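Local coordinates for protein D-glycerate 3-kinase (Cryptococcus neoformans var. grubii serotype A, PDB 6CKG) that probably phosphorylates D-glycerate at its 3-hydroxyl group, using ATP, as a kinase of the P-loop type, at residues 18-23 with 314-319; 45-50 with 129-134; 76-81 with 173-178; 104-109 with 229-234; 111-116 with 233-238. One frame throughout, in Å; residues are numbered along the deposited sequence.

Contact 1: residues 18-23 with 314-319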
# COMPACT_ATOMS: atom_id res chain seq x y z
N GLY A 18 18.57 -6.04 -8.73
CA GLY A 18 18.15 -6.29 -10.10
C GLY A 18 17.68 -5.03 -10.80
O GLY A 18 17.82 -3.90 -10.32
N ALA A 19 17.09 -5.23 -11.99
CA ALA A 19 16.70 -4.11 -12.83
C ALA A 19 15.68 -3.21 -12.14
O ALA A 19 15.79 -1.98 -12.19
CB ALA A 19 16.16 -4.62 -14.17
N MET A 20 14.66 -3.81 -11.50
CA MET A 20 13.64 -2.98 -10.85
C MET A 20 14.24 -2.15 -9.72
O MET A 20 13.93 -0.96 -9.60
CB MET A 20 12.48 -3.83 -10.34
CG MET A 20 11.34 -2.98 -9.79
SD MET A 20 9.85 -3.84 -9.19
CE MET A 20 9.25 -4.60 -10.71
N VAL A 21 15.09 -2.76 -8.89
CA VAL A 21 15.71 -2.02 -7.80
C VAL A 21 16.57 -0.88 -8.35
O VAL A 21 16.44 0.27 -7.92
CB VAL A 21 16.53 -2.96 -6.90
CG1 VAL A 21 17.56 -2.18 -6.07
CG2 VAL A 21 15.62 -3.76 -6.00
N GLN A 22 17.43 -1.19 -9.33
CA GLN A 22 18.30 -0.16 -9.91
C GLN A 22 17.49 0.95 -10.57
O GLN A 22 17.82 2.14 -10.44
CB GLN A 22 19.24 -0.78 -10.95
CG GLN A 22 20.19 -1.81 -10.40
CD GLN A 22 21.22 -2.24 -11.42
OE1 GLN A 22 21.26 -1.71 -12.54
NE2 GLN A 22 22.06 -3.21 -11.06
N GLN A 23 16.45 0.58 -11.31
CA GLN A 23 15.65 1.60 -11.98
C GLN A 23 14.89 2.44 -10.97
O GLN A 23 14.77 3.66 -11.14
CB GLN A 23 14.70 0.94 -12.98
CG GLN A 23 15.41 0.43 -14.23
CD GLN A 23 14.45 -0.19 -15.21
OE1 GLN A 23 13.47 0.43 -15.61
NE2 GLN A 23 14.71 -1.44 -15.58
N LEU A 314 6.30 6.53 -11.58
CA LEU A 314 6.97 5.53 -12.39
C LEU A 314 6.22 4.22 -12.23
O LEU A 314 6.01 3.76 -11.10
CB LEU A 314 8.43 5.35 -11.98
CG LEU A 314 9.21 4.19 -12.61
CD1 LEU A 314 9.37 4.38 -14.14
CD2 LEU A 314 10.57 4.05 -11.92
N ARG A 315 5.83 3.62 -13.35
CA ARG A 315 5.10 2.36 -13.35
C ARG A 315 5.94 1.29 -14.00
O ARG A 315 6.46 1.49 -15.11
CB ARG A 315 3.77 2.49 -14.09
CG ARG A 315 3.09 1.13 -14.37
CD ARG A 315 1.73 1.30 -15.09
NE ARG A 315 0.87 2.22 -14.34
CZ ARG A 315 0.50 3.42 -14.78
NH1 ARG A 315 0.89 3.83 -15.98
NH2 ARG A 315 -0.25 4.20 -14.03
N PHE A 316 6.07 0.15 -13.34
CA PHE A 316 6.65 -1.05 -13.93
C PHE A 316 5.51 -1.98 -14.30
O PHE A 316 4.67 -2.30 -13.46
CB PHE A 316 7.59 -1.77 -12.97
CG PHE A 316 8.80 -0.97 -12.57
CD1 PHE A 316 9.91 -0.90 -13.41
CD2 PHE A 316 8.84 -0.32 -11.36
CE1 PHE A 316 11.03 -0.17 -13.03
CE2 PHE A 316 9.95 0.42 -10.97
CZ PHE A 316 11.05 0.49 -11.80
N ILE A 317 5.48 -2.42 -15.55
CA ILE A 317 4.50 -3.40 -16.02
C ILE A 317 5.21 -4.74 -16.07
O ILE A 317 6.25 -4.87 -16.73
CB ILE A 317 3.93 -3.00 -17.38
CG1 ILE A 317 3.25 -1.63 -17.27
CG2 ILE A 317 2.98 -4.07 -17.90
CD1 ILE A 317 2.70 -1.08 -18.55
N VAL A 318 4.69 -5.73 -15.36
CA VAL A 318 5.40 -6.99 -15.18
C VAL A 318 4.56 -8.15 -15.70
O VAL A 318 3.32 -8.11 -15.71
CB VAL A 318 5.79 -7.21 -13.70
CG1 VAL A 318 6.73 -6.10 -13.23
CG2 VAL A 318 4.56 -7.26 -12.83
N ASN A 319 5.24 -9.21 -16.15
CA ASN A 319 4.56 -10.43 -16.56
C ASN A 319 4.40 -11.35 -15.35
O ASN A 319 4.74 -10.98 -14.22
CB ASN A 319 5.28 -11.10 -17.73
CG ASN A 319 6.71 -11.53 -17.40
OD1 ASN A 319 7.11 -11.62 -16.24
ND2 ASN A 319 7.49 -11.81 -18.45
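A Met-aromatic contact between Met20 and Phe316 joins the first turn of helix 19-38 to strand 313-318 of the central sheet. Residues 19-23 and 314-318 run nearly antiparallel, their axes 10.9 Å apart at closest approach, and the gap is bridged mainly by side chains. Met20 is extended through its first two torsions, CG lying anti to the backbone N (chi1 -174°), and this carries the chain out over the aromatic ring. Met20 CG sits above the middle of one face, 3.9 Å from the centroid of the Phe316 ring, in a CH-pi contact. Met20 SD follows at 4.7 Å from the same centroid, displaced obliquely from the ring normal. A bend at the last torsion (chi3 -64°) then places Met20 CE beside the root of the ring, 4.0 Å from Phe316 CB, and also 3.9 Å from Val318 CG1, whose side chain it crosses at about a right angle. Gln23, one turn on, comes to the rim instead: its CB lies in the ring plane, 3.8 Å from Phe316 CE1. Its amide oxygen also approaches the rim, Gln23 OE1 being 3.6 Å from Phe316 CE1, with the amide turned well out of the ring plane. The two helix residues thus hold the ring over a face and at an edge. Around it, Met20 also touches Ile251 and Phe316 touches Val249 of strand 247-253, while Ile324 and Thr327 of strand 324-329 touch Phe316 from the other neighbouring strand. Val21, turned away from the strand, packs the helix on helix 63-75.

Contact 2: residues 45-50 with 129-134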
# COMPACT_ATOMS: atom_id res chain seq x y z
N CYS A 45 14.91 21.01 4.27
CA CYS A 45 14.13 20.24 3.30
C CYS A 45 13.61 18.96 3.95
O CYS A 45 14.39 18.22 4.57
CB CYS A 45 14.96 19.91 2.06
SG CYS A 45 13.95 19.10 0.77
N PRO A 46 12.32 18.68 3.86
CA PRO A 46 11.77 17.45 4.43
C PRO A 46 12.24 16.24 3.64
O PRO A 46 12.73 16.39 2.51
CB PRO A 46 10.25 17.64 4.30
CG PRO A 46 10.04 19.04 3.85
CD PRO A 46 11.29 19.48 3.18
N PRO A 47 12.11 15.04 4.20
CA PRO A 47 12.32 13.82 3.39
C PRO A 47 11.40 13.83 2.18
O PRO A 47 10.26 14.31 2.24
CB PRO A 47 11.94 12.68 4.34
CG PRO A 47 11.84 13.28 5.70
CD PRO A 47 11.58 14.73 5.55
N LEU A 48 11.90 13.28 1.07
CA LEU A 48 11.07 12.95 -0.07
C LEU A 48 10.19 11.76 0.30
O LEU A 48 10.71 10.73 0.72
CB LEU A 48 11.94 12.60 -1.28
CG LEU A 48 11.22 12.11 -2.54
CD1 LEU A 48 10.54 13.29 -3.24
CD2 LEU A 48 12.22 11.41 -3.48
N VAL A 49 8.88 11.90 0.16
CA VAL A 49 7.96 10.79 0.43
C VAL A 49 7.67 10.07 -0.89
O VAL A 49 7.04 10.63 -1.79
CB VAL A 49 6.65 11.26 1.08
CG1 VAL A 49 5.77 10.04 1.37
CG2 VAL A 49 6.91 12.04 2.36
N VAL A 50 8.11 8.82 -0.98
CA VAL A 50 7.87 7.98 -2.14
C VAL A 50 6.75 7.01 -1.78
O VAL A 50 6.94 6.11 -0.97
CB VAL A 50 9.14 7.21 -2.54
CG1 VAL A 50 8.91 6.41 -3.80
CG2 VAL A 50 10.34 8.17 -2.70
N LYS A 129 7.94 13.68 8.26
CA LYS A 129 8.12 14.81 7.34
C LYS A 129 8.74 16.02 8.03
O LYS A 129 9.31 16.87 7.34
CB LYS A 129 6.79 15.16 6.68
CG LYS A 129 6.36 14.14 5.62
CD LYS A 129 4.97 14.41 5.08
CE LYS A 129 4.93 15.56 4.10
NZ LYS A 129 5.09 15.11 2.68
N SER A 130 8.65 16.13 9.35
CA SER A 130 9.30 17.19 10.11
C SER A 130 10.61 16.73 10.73
O SER A 130 11.22 17.48 11.51
CB SER A 130 8.37 17.71 11.20
OG SER A 130 8.19 16.75 12.23
N ILE A 131 11.07 15.52 10.42
CA ILE A 131 12.20 14.96 11.17
C ILE A 131 13.54 15.65 10.85
O ILE A 131 14.49 15.51 11.63
CB ILE A 131 12.27 13.44 10.91
CG1 ILE A 131 12.96 12.71 12.07
CG2 ILE A 131 12.98 13.13 9.58
CD1 ILE A 131 12.68 11.22 12.07
N ASN A 132 13.64 16.40 9.75
CA ASN A 132 14.88 17.11 9.45
C ASN A 132 14.90 18.52 10.03
O ASN A 132 15.92 19.21 9.90
CB ASN A 132 15.10 17.20 7.93
CG ASN A 132 15.19 15.84 7.28
OD1 ASN A 132 15.55 14.86 7.92
ND2 ASN A 132 14.86 15.77 5.99
N ASP A 133 13.81 18.96 10.66
CA ASP A 133 13.75 20.31 11.19
C ASP A 133 14.77 20.49 12.30
O ASP A 133 14.98 19.60 13.13
CB ASP A 133 12.36 20.63 11.73
CG ASP A 133 11.33 20.78 10.64
OD1 ASP A 133 11.68 20.63 9.45
OD2 ASP A 133 10.16 21.04 10.99
N ARG A 134 15.42 21.65 12.30
CA ARG A 134 16.39 21.98 13.34
C ARG A 134 15.94 23.22 14.10
O ARG A 134 15.53 23.13 15.26
CB ARG A 134 17.78 22.19 12.73
CG ARG A 134 18.32 20.96 12.01
CD ARG A 134 19.78 21.12 11.57
NE ARG A 134 19.98 22.17 10.58
CZ ARG A 134 20.98 22.19 9.70
NH1 ARG A 134 21.86 21.19 9.69
NH2 ARG A 134 21.10 23.18 8.83
O HOH W 1 7.98 15.76 1.71
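Pro47 overlaps the amide end of Asn132, the two side chains sliding past each other in opposite directions with Pro47 CD 3.5 Å from Asn132 ND2. That nitrogen is engaged by a nearly straight hydrogen bond to the preceding loop, Asn132 ND2 to Cys45 O at 2.9 Å (169° at the hydrogen), which lies in both the amide plane and the carbonyl plane. Asn132 OD1 takes the backbone N of Ile174, so both ends of the amide are used and its rotation is fixed. At the CG corner of the proline ring, Pro47 CG rests 4.0 Å from Ile131 CG2. Pro46 meets the end of the helix, with Pro46 CB 3.3 Å from Lys129 O. The Lys129 chain bends at chi3 and chi4 past Val49, whose CG2 is 3.6 Å from Lys129 NZ. The ammonium is hydrogen-bonded to Gln244 O and, at 3.1 Å, to a water that in turn donates to Pro47 O. A type I turn from Ser130 to Asp133 sets Asn132 facing the prolines. The contact thereby ties the exit of helix 118-129 to the entrance of strand 48-53, which leads into the P-loop and lies between strands 176-180 and 247-253, with helix 19-38 packed on Cys45 and Leu48.

Contact 3: residues 76-81 with 173-178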
# COMPACT_ATOMS: atom_id res chain seq x y z
N GLY A 76 24.47 6.50 -0.11
CA GLY A 76 24.66 7.26 1.12
C GLY A 76 23.40 7.89 1.68
O GLY A 76 23.49 8.82 2.48
N LEU A 77 22.23 7.41 1.30
CA LEU A 77 20.99 7.99 1.79
C LEU A 77 20.59 7.40 3.14
O LEU A 77 20.97 6.28 3.50
CB LEU A 77 19.85 7.79 0.79
CG LEU A 77 20.10 8.38 -0.61
CD1 LEU A 77 18.85 8.21 -1.43
CD2 LEU A 77 20.55 9.85 -0.53
N ARG A 78 19.79 8.16 3.88
CA ARG A 78 19.17 7.68 5.11
C ARG A 78 17.68 7.52 4.82
O ARG A 78 17.02 8.47 4.36
CB ARG A 78 19.41 8.63 6.27
CG ARG A 78 20.89 8.79 6.64
CD ARG A 78 21.09 9.87 7.70
NE ARG A 78 20.47 9.53 8.98
CZ ARG A 78 21.00 8.70 9.88
NH1 ARG A 78 22.17 8.11 9.64
NH2 ARG A 78 20.36 8.44 11.02
N LEU A 79 17.16 6.33 5.06
CA LEU A 79 15.80 5.96 4.70
C LEU A 79 14.99 5.60 5.94
O LEU A 79 15.53 5.12 6.95
CB LEU A 79 15.77 4.79 3.72
CG LEU A 79 15.80 5.24 2.26
CD1 LEU A 79 17.23 5.44 1.86
CD2 LEU A 79 15.09 4.30 1.30
N ALA A 80 13.69 5.84 5.84
CA ALA A 80 12.72 5.31 6.79
C ALA A 80 11.61 4.70 5.95
O ALA A 80 11.31 5.22 4.87
CB ALA A 80 12.15 6.39 7.72
N THR A 81 11.02 3.61 6.42
CA THR A 81 9.95 2.94 5.68
C THR A 81 8.69 2.85 6.52
O THR A 81 8.75 2.47 7.70
CB THR A 81 10.37 1.54 5.24
OG1 THR A 81 11.48 1.63 4.34
CG2 THR A 81 9.20 0.83 4.53
N PRO A 173 18.65 12.87 10.55
CA PRO A 173 17.84 13.30 9.41
C PRO A 173 17.55 12.16 8.45
O PRO A 173 18.21 11.13 8.50
CB PRO A 173 18.72 14.36 8.73
CG PRO A 173 20.11 13.92 9.03
CD PRO A 173 20.05 13.34 10.44
N ILE A 174 16.54 12.34 7.59
CA ILE A 174 16.08 11.32 6.66
C ILE A 174 15.99 11.94 5.27
O ILE A 174 15.39 13.01 5.10
CB ILE A 174 14.71 10.74 7.09
CG1 ILE A 174 14.81 9.98 8.42
CG2 ILE A 174 14.13 9.83 6.01
CD1 ILE A 174 15.73 8.77 8.38
N ASP A 175 16.58 11.27 4.28
CA ASP A 175 16.48 11.74 2.90
C ASP A 175 15.16 11.34 2.26
O ASP A 175 14.56 12.13 1.50
CB ASP A 175 17.62 11.19 2.06
CG ASP A 175 18.99 11.65 2.55
OD1 ASP A 175 19.32 12.84 2.37
OD2 ASP A 175 19.72 10.82 3.11
N VAL A 176 14.71 10.11 2.50
CA VAL A 176 13.62 9.50 1.74
C VAL A 176 12.77 8.68 2.69
O VAL A 176 13.30 7.91 3.50
CB VAL A 176 14.16 8.61 0.60
CG1 VAL A 176 13.02 7.86 -0.09
CG2 VAL A 176 14.96 9.44 -0.40
N VAL A 177 11.45 8.84 2.59
CA VAL A 177 10.49 7.96 3.25
C VAL A 177 9.84 7.11 2.17
O VAL A 177 9.28 7.64 1.20
CB VAL A 177 9.44 8.75 4.05
CG1 VAL A 177 8.29 7.83 4.54
CG2 VAL A 177 10.11 9.45 5.24
N ILE A 178 9.94 5.79 2.31
CA ILE A 178 9.19 4.86 1.49
C ILE A 178 7.90 4.53 2.23
O ILE A 178 7.93 4.03 3.37
CB ILE A 178 10.00 3.59 1.20
CG1 ILE A 178 11.36 3.92 0.58
CG2 ILE A 178 9.21 2.63 0.28
CD1 ILE A 178 11.28 4.58 -0.75
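Arg78 and Asp175 both set CG anti to the carbonyl carbon, and a bend at chi3 of Arg78 (64°) then turns NE toward Pro173. Arg78 NE donates to Pro173 O at 2.8 Å, the oxygen lying in the guanidinium plane at its edge and the nitrogen in the carbonyl plane. Asp175 OD2, through its anti lone pair, accepts the backbone Arg78 N at 2.8 Å in a fairly straight bond (167°), and its carboxylate also lies against Leu77 CB and CD2. The other carboxylate oxygen, OD1, forms a salt bridge with Arg36, so the group is held at both oxygens. Arg78 O receives Asp175 N at 2.8 Å and, weakly, Val176 N. Beyond this start the segments become regular parallel strands: Ala80 N donates to Val176 O at 3.1 Å and Ile178 N to Ala80 O at 3.0 Å, with CA-H...O contacts between these bonds. On the face bearing Leu79 and Thr81, Leu79 lies alongside Val176, pointing the same way, and reaches on until its CD2 is 3.8 Å from Ile178 CG1. On the opposite face Ala80 CB is 4.3 Å from Ile174 CG2 and also packs against Val177. These are the edge strand 79-83 and its neighbour 176-180 of a P-loop kinase sheet, and strand 48-53 pairs with the far side of 176-180. Helix 63-75 covers Leu79 and Thr81, helix 19-38 reaches Leu77 and Val176, and on the other face Pro47 packs against Ile174 and Val177.

Contact 4: residues 104-109 with 229-234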
# COMPACT_ATOMS: atom_id res chain seq x y z
N ASN A 104 -21.26 -6.45 6.75
CA ASN A 104 -20.23 -6.16 5.76
C ASN A 104 -19.11 -7.19 5.91
O ASN A 104 -18.26 -7.05 6.80
CB ASN A 104 -19.69 -4.74 5.92
CG ASN A 104 -18.77 -4.32 4.78
OD1 ASN A 104 -17.98 -5.13 4.28
ND2 ASN A 104 -18.88 -3.07 4.35
N PRO A 105 -19.06 -8.21 5.06
CA PRO A 105 -17.99 -9.21 5.17
C PRO A 105 -16.60 -8.65 4.98
O PRO A 105 -15.63 -9.23 5.48
CB PRO A 105 -18.33 -10.21 4.07
CG PRO A 105 -19.12 -9.41 3.07
CD PRO A 105 -19.94 -8.47 3.91
N LEU A 106 -16.46 -7.55 4.23
CA LEU A 106 -15.13 -6.99 4.02
C LEU A 106 -14.57 -6.32 5.27
O LEU A 106 -13.35 -6.23 5.41
CB LEU A 106 -15.17 -6.01 2.84
CG LEU A 106 -15.46 -6.71 1.51
CD1 LEU A 106 -15.40 -5.75 0.28
CD2 LEU A 106 -14.49 -7.88 1.35
N LEU A 107 -15.43 -5.89 6.20
CA LEU A 107 -14.97 -5.26 7.43
C LEU A 107 -14.96 -6.21 8.62
O LEU A 107 -14.78 -5.77 9.76
CB LEU A 107 -15.84 -4.04 7.74
CG LEU A 107 -15.81 -2.96 6.64
CD1 LEU A 107 -16.86 -1.89 6.90
CD2 LEU A 107 -14.40 -2.34 6.54
N ASN A 108 -15.12 -7.51 8.39
CA ASN A 108 -15.14 -8.44 9.51
C ASN A 108 -13.74 -8.86 9.93
O ASN A 108 -13.59 -9.77 10.75
CB ASN A 108 -16.03 -9.65 9.19
CG ASN A 108 -15.41 -10.59 8.16
OD1 ASN A 108 -14.30 -10.36 7.68
ND2 ASN A 108 -16.13 -11.65 7.84
N GLY A 109 -12.72 -8.23 9.37
CA GLY A 109 -11.33 -8.44 9.72
C GLY A 109 -10.49 -7.45 8.96
O GLY A 109 -10.99 -6.71 8.11
N HIS A 229 -20.10 0.28 -1.28
CA HIS A 229 -20.19 1.71 -0.99
C HIS A 229 -19.50 2.05 0.33
O HIS A 229 -18.88 3.11 0.46
CB HIS A 229 -21.65 2.15 -0.95
CG HIS A 229 -22.25 2.45 -2.30
ND1 HIS A 229 -21.75 3.42 -3.14
CD2 HIS A 229 -23.34 1.94 -2.93
CE1 HIS A 229 -22.49 3.48 -4.24
NE2 HIS A 229 -23.47 2.59 -4.13
N SER A 230 -19.63 1.16 1.34
CA SER A 230 -18.98 1.38 2.63
C SER A 230 -17.46 1.44 2.49
O SER A 230 -16.81 2.33 3.04
CB SER A 230 -19.37 0.27 3.61
OG SER A 230 -20.77 0.26 3.84
N ILE A 231 -16.87 0.49 1.76
CA ILE A 231 -15.42 0.55 1.55
C ILE A 231 -15.04 1.83 0.82
O ILE A 231 -14.04 2.49 1.16
CB ILE A 231 -14.94 -0.70 0.79
CG1 ILE A 231 -15.37 -1.98 1.53
CG2 ILE A 231 -13.41 -0.65 0.60
CD1 ILE A 231 -14.86 -2.06 2.98
N ASN A 232 -15.83 2.20 -0.19
CA ASN A 232 -15.60 3.44 -0.94
C ASN A 232 -15.60 4.65 -0.01
O ASN A 232 -14.72 5.52 -0.09
CB ASN A 232 -16.69 3.60 -2.01
CG ASN A 232 -16.43 4.75 -2.98
OD1 ASN A 232 -15.32 4.92 -3.47
ND2 ASN A 232 -17.47 5.54 -3.27
N GLN A 233 -16.62 4.75 0.85
CA GLN A 233 -16.70 5.85 1.80
C GLN A 233 -15.54 5.84 2.77
O GLN A 233 -15.02 6.90 3.15
CB GLN A 233 -18.02 5.77 2.56
CG GLN A 233 -18.43 7.08 3.20
CD GLN A 233 -18.86 8.10 2.17
OE1 GLN A 233 -19.41 7.73 1.13
NE2 GLN A 233 -18.59 9.37 2.44
N ASN A 234 -15.14 4.65 3.22
CA ASN A 234 -13.94 4.52 4.05
C ASN A 234 -12.72 5.07 3.32
O ASN A 234 -11.89 5.75 3.93
CB ASN A 234 -13.72 3.06 4.43
CG ASN A 234 -14.75 2.55 5.41
OD1 ASN A 234 -15.62 3.29 5.86
ND2 ASN A 234 -14.68 1.27 5.72
O HOH W 2 -21.34 -1.71 5.41
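Ile231 and Leu107 meet at the centre of this contact, sliding past each other in opposite directions with Ile231 CD1 3.6 Å from Leu107 CD2. The same methyl touches Leu106 CB at 4.0 Å, and Leu106 CD1 crosses over to Ile231 CG1, so Ile231 packs against two successive leucines. Leu107 also reaches Asn234 tip to tip, its CD2 3.7 Å from Asn234 ND2, a nitrogen that is hydrogen-bonded to Ala113 O. At the other end Asn104 ND2 lies 3.5 Å from Ser230 CB. The amide nitrogen donates to a water, Asn104 ND2 being 3.0 Å from it; in one of the two conformers of Ser230 that water also meets its OG, so this bridge is doubtful. What positions the loop is a compact turn: Leu107 N donates to Asn104 O at 3.1 Å, and the side-chain oxygen Asn104 OD1 takes weak bonds from Leu106 N and Leu107 N, turning ND2 toward the helix. Leu107 O is tied in turn to Ser98 of helix 91-100. The loop thus packs against helix 225-236 through Asn104, Leu106 and Leu107, with Tyr223 and Thr227 beside Leu106, and Phe298 of helix 281-298 packing on Ile231.

Contact 5: residues 111-116 with 233-238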
# COMPACT_ATOMS: atom_id res chain seq x y z
N GLY A 111 -7.84 -5.58 6.44
CA GLY A 111 -7.54 -5.64 5.03
C GLY A 111 -7.89 -4.36 4.30
O GLY A 111 -7.02 -3.55 3.95
N PRO A 112 -9.17 -4.16 4.03
CA PRO A 112 -9.61 -3.10 3.13
C PRO A 112 -9.68 -1.75 3.83
O PRO A 112 -9.46 -1.64 5.04
CB PRO A 112 -10.99 -3.57 2.67
CG PRO A 112 -11.46 -4.44 3.74
CD PRO A 112 -10.26 -5.12 4.33
N ALA A 113 -10.00 -0.73 3.04
CA ALA A 113 -10.20 0.63 3.52
C ALA A 113 -11.18 0.64 4.68
O ALA A 113 -12.28 0.09 4.60
CB ALA A 113 -10.70 1.53 2.38
N GLY A 114 -10.76 1.28 5.78
CA GLY A 114 -11.49 1.31 7.02
C GLY A 114 -10.82 0.55 8.14
O GLY A 114 -11.08 0.83 9.32
N THR A 115 -9.96 -0.42 7.81
CA THR A 115 -9.32 -1.27 8.81
C THR A 115 -7.93 -0.77 9.22
O THR A 115 -7.20 -1.50 9.89
CB THR A 115 -9.23 -2.71 8.30
OG1 THR A 115 -8.33 -2.77 7.18
CG2 THR A 115 -10.64 -3.25 7.87
N HIS A 116 -7.56 0.46 8.85
CA HIS A 116 -6.29 1.06 9.22
C HIS A 116 -6.53 2.20 10.19
O HIS A 116 -7.59 2.84 10.19
CB HIS A 116 -5.52 1.58 7.98
CG HIS A 116 -5.30 0.52 6.95
ND1 HIS A 116 -6.13 0.35 5.87
CD2 HIS A 116 -4.37 -0.46 6.87
CE1 HIS A 116 -5.72 -0.68 5.15
NE2 HIS A 116 -4.66 -1.20 5.74
N GLN A 233 -16.62 4.75 0.85
CA GLN A 233 -16.70 5.85 1.80
C GLN A 233 -15.54 5.84 2.77
O GLN A 233 -15.02 6.90 3.15
CB GLN A 233 -18.02 5.77 2.56
CG GLN A 233 -18.43 7.08 3.20
CD GLN A 233 -18.86 8.10 2.17
OE1 GLN A 233 -19.41 7.73 1.13
NE2 GLN A 233 -18.59 9.37 2.44
N ASN A 234 -15.14 4.65 3.22
CA ASN A 234 -13.94 4.52 4.05
C ASN A 234 -12.72 5.07 3.32
O ASN A 234 -11.89 5.75 3.93
CB ASN A 234 -13.72 3.06 4.43
CG ASN A 234 -14.75 2.55 5.41
OD1 ASN A 234 -15.62 3.29 5.86
ND2 ASN A 234 -14.68 1.27 5.72
N LEU A 235 -12.60 4.79 2.02
CA LEU A 235 -11.41 5.19 1.27
C LEU A 235 -11.29 6.71 1.13
O LEU A 235 -10.18 7.24 1.04
CB LEU A 235 -11.41 4.53 -0.11
CG LEU A 235 -10.18 4.74 -0.97
CD1 LEU A 235 -8.90 4.20 -0.27
CD2 LEU A 235 -10.38 4.06 -2.31
N ARG A 236 -12.42 7.42 1.12
CA ARG A 236 -12.38 8.87 1.09
C ARG A 236 -11.60 9.45 2.27
O ARG A 236 -11.01 10.53 2.14
CB ARG A 236 -13.82 9.43 1.05
CG ARG A 236 -14.53 9.12 -0.27
CD ARG A 236 -16.05 9.37 -0.24
NE ARG A 236 -16.67 9.15 -1.55
CZ ARG A 236 -17.98 8.94 -1.74
NH1 ARG A 236 -18.80 8.89 -0.70
NH2 ARG A 236 -18.48 8.77 -2.97
N GLN A 237 -11.56 8.74 3.41
CA GLN A 237 -10.81 9.22 4.57
C GLN A 237 -9.30 9.12 4.40
O GLN A 237 -8.57 9.67 5.24
CB GLN A 237 -11.21 8.44 5.84
CG GLN A 237 -12.71 8.47 6.15
CD GLN A 237 -13.30 9.85 5.95
OE1 GLN A 237 -14.09 10.07 5.02
NE2 GLN A 237 -12.92 10.79 6.80
N TYR A 238 -8.80 8.45 3.36
CA TYR A 238 -7.35 8.33 3.16
C TYR A 238 -6.75 9.47 2.34
O TYR A 238 -5.53 9.52 2.19
CB TYR A 238 -6.99 7.00 2.47
CG TYR A 238 -7.23 5.77 3.32
CD1 TYR A 238 -8.51 5.41 3.73
CD2 TYR A 238 -6.17 4.94 3.67
CE1 TYR A 238 -8.73 4.28 4.51
CE2 TYR A 238 -6.37 3.79 4.44
CZ TYR A 238 -7.67 3.47 4.86
OH TYR A 238 -7.90 2.34 5.61
O HOH W 3 -9.21 3.25 8.07
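Gly114 and Asn234 bring the two backbones together, their CA atoms 5.0 Å apart, where a type II turn from Pro112 to Thr115 meets residues 233-238, toward the C-terminal part of helix 225-236. Gly114 takes the positive phi of 112° that this turn requires, and Thr115 N donates to Pro112 O at 3.1 Å. Pro112 O also accepts Thr115 OG1, whose oxygen receives Gly111 N, so the threonine staples the turn from within. From the helix, Asn234 ND2 donates to Ala113 O at 2.9 Å, from a position tilted 33° from the carbonyl plane; glycine lets the amide come close, with Gly114 CA 3.4 Å from Asn234 ND2. Ala113 CB fits against Leu235 CB and, at 4.0 Å, Tyr238 CE1. The phenol oxygen is gripped by the loop: Tyr238 OH lies in the imidazole plane and is hydrogen-bonded to His116 ND1 at 2.7 Å, with the two rings nearly perpendicular (87°). A water bonded to Tyr238 OH at 2.9 Å donates to His116 O as well. Further out, the His116 ring lies nearly parallel to that of Tyr88, Leu118 of helix 118-129 touches Tyr238, and helix 281-298 adds Phe298 against Leu235 and Arg290 against Pro112.

Overall arrangement
From the N terminus, helix 19-38 is the first element to be tied down: contact 1 closes a loop over nearly the whole chain onto strand 313-318, and the other four nest inside it. Contact 2 joins the start of strand 48-53 to the loop after helix 118-129, and contact 3 pairs strands 79-83 and 176-180; these two cross along the chain and touch, where Asn132 meets Ile174 and Val50 meets Val177. Contacts 4 and 5 then bring the loop between helices 91-100 and 118-129 back to helix 225-236. They share Gln233 and Asn234, touch each other and cross contacts 2 and 3 along the chain. Contact 4 lies across the chain's centre from contacts 1, 2 and 3.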